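Local coordinates for Molybdate/tungstate binding protein (Sporomusa ovata, PDB 1FR3) that binds molybdate and tungstate oxyanions and probably serves in the storage and homeostasis of molybdenum in the cell, at the interface of chains A and B. Numbering follows the deposited sequence. Chains: chain A/B, Molybdate/tungstate binding protein.

The interface of chains A and B. Residues chain A 36, 38, 55-58; chain B 62-64, 66.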
loop_
_atom_site.group_PDB
_atom_site.type_symbol
_atom_site.label_atom_id
_atom_site.label_comp_id
_atom_site.label_asym_id
_atom_site.label_seq_id
_atom_site.Cartn_x
_atom_site.Cartn_y
_atom_site.Cartn_z
ATOM N N ALA A 36 6.633 -4.488 -11.621
ATOM C CA ALA A 36 6.404 -3.285 -10.832
ATOM C C ALA A 36 5.587 -2.297 -11.675
ATOM O O ALA A 36 5.817 -2.178 -12.883
ATOM C CB ALA A 36 7.719 -2.641 -10.407
ATOM N N ILE A 38 4.975 1.571 -11.795
ATOM C CA ILE A 38 5.453 2.859 -11.291
ATOM C C ILE A 38 5.048 3.980 -12.238
ATOM O O ILE A 38 4.475 3.705 -13.293
ATOM C CB ILE A 38 6.979 2.850 -11.097
ATOM C CG1 ILE A 38 7.718 2.721 -12.434
ATOM C CG2 ILE A 38 7.377 1.712 -10.154
ATOM C CD1 ILE A 38 9.226 2.712 -12.324
ATOM N N THR A 55 17.226 -2.433 -8.175
ATOM C CA THR A 55 16.781 -3.064 -6.937
ATOM C C THR A 55 15.267 -2.913 -6.834
ATOM O O THR A 55 14.746 -1.793 -6.850
ATOM C CB THR A 55 17.472 -2.493 -5.687
ATOM O OG1 THR A 55 18.878 -2.769 -5.775
ATOM C CG2 THR A 55 16.911 -3.125 -4.422
ATOM N N ALA A 56 14.553 -4.033 -6.755
ATOM C CA ALA A 56 13.107 -3.987 -6.528
ATOM C C ALA A 56 12.959 -3.784 -5.012
ATOM O O ALA A 56 13.680 -4.451 -4.255
ATOM C CB ALA A 56 12.410 -5.234 -7.009
ATOM N N LEU A 57 12.107 -2.866 -4.589
ATOM C CA LEU A 57 11.945 -2.541 -3.181
ATOM C C LEU A 57 10.506 -2.687 -2.709
ATOM O O LEU A 57 9.596 -2.113 -3.311
ATOM C CB LEU A 57 12.396 -1.090 -2.954
ATOM C CG LEU A 57 12.244 -0.544 -1.531
ATOM C CD1 LEU A 57 13.283 -1.159 -0.612
ATOM C CD2 LEU A 57 12.328 0.977 -1.532
ATOM N N VAL A 58 10.288 -3.389 -1.596
ATOM C CA VAL A 58 8.936 -3.551 -1.072
ATOM C C VAL A 58 8.885 -3.316 0.439
ATOM O O VAL A 58 9.683 -3.910 1.169
ATOM C CB VAL A 58 8.382 -4.955 -1.371
ATOM C CG1 VAL A 58 6.947 -5.074 -0.888
ATOM C CG2 VAL A 58 8.448 -5.265 -2.865
ATOM N N GLU B 62 2.716 -1.851 -5.551
ATOM C CA GLU B 62 3.399 -1.656 -4.277
ATOM C C GLU B 62 4.886 -1.963 -4.355
ATOM O O GLU B 62 5.532 -2.093 -3.307
ATOM C CB GLU B 62 2.800 -2.591 -3.216
ATOM C CG GLU B 62 1.294 -2.590 -3.148
ATOM C CD GLU B 62 0.800 -1.393 -2.364
ATOM O OE1 GLU B 62 0.694 -1.527 -1.125
ATOM O OE2 GLU B 62 0.555 -0.359 -3.008
ATOM N N MET B 63 5.433 -2.121 -5.551
ATOM C CA MET B 63 6.849 -2.422 -5.719
ATOM C C MET B 63 7.565 -1.230 -6.349
ATOM O O MET B 63 7.198 -0.846 -7.458
ATOM C CB MET B 63 7.031 -3.681 -6.566
ATOM C CG MET B 63 8.480 -4.047 -6.848
ATOM S SD MET B 63 8.648 -5.603 -7.738
ATOM C CE MET B 63 8.354 -6.790 -6.426
ATOM N N GLU B 64 8.518 -0.661 -5.632
ATOM C CA GLU B 64 9.311 0.466 -6.123
ATOM C C GLU B 64 10.505 -0.104 -6.893
ATOM O O GLU B 64 10.865 -1.292 -6.790
ATOM C CB GLU B 64 9.746 1.427 -5.011
ATOM C CG GLU B 64 8.793 2.471 -4.462
ATOM C CD GLU B 64 9.258 3.426 -3.342
ATOM O OE1 GLU B 64 10.462 3.599 -3.298
ATOM O OE2 GLU B 64 8.393 3.871 -2.557
ATOM N N LEU B 66 14.614 0.923 -7.726
ATOM C CA LEU B 66 15.736 1.781 -7.389
ATOM C C LEU B 66 16.873 1.516 -8.375
ATOM O O LEU B 66 17.092 0.377 -8.790
ATOM C CB LEU B 66 16.244 1.500 -5.976
ATOM C CG LEU B 66 15.222 1.221 -4.879
ATOM C CD1 LEU B 66 15.939 0.995 -3.556
ATOM C CD2 LEU B 66 14.209 2.343 -4.741
#
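The backbone N of B:Glu64 donates to the carbonyl O of A:Leu57 at 2.9 Å, and this bond helps to stitch strand 64-66 of one subunit antiparallel onto strand 53-58 of the other. The contact belongs to a Mop protein built on a TOBE domain, in which the C-terminal strand is lent to the neighbour's sheet; the two-fold repeats the exchange with the chains swapped. The return bond, A:Leu57 N to B:Glu64 O, is 3.0 Å long. Two residues along, A:Thr55 and B:Leu66 bond to each other through N and O both ways.

Just ahead of strand 64-66, B:Met63 reaches from the loop into the partner. CG sits anti to the backbone N (chi1 178°), which carries the chain out between A:Ala36 and A:Ala56. There the thioether SD lies 3.8 Å from CB of A:Ala56. On the other flank, CG of B:Met63 is 3.9 Å from CB of A:Ala36. A bend at the thioether (chi3 -77°) then brings the terminal CE to CG2 of A:Val58, 3.9 Å away. An alanine in its place would probably leave the methyls of A:Ala56 and A:Val58 without their thioether partner and open a gap between the two chains.

Leucines meet on the opposite side, where CD2 of A:Leu57 comes within 4.0 Å of CD2 of B:Leu66, the two side chains slanting across each other. B:Glu64 runs alongside A:Leu57, pointing the same way, and its carboxylate OE1 ends 3.7 Å from that same CD2, a van der Waals contact.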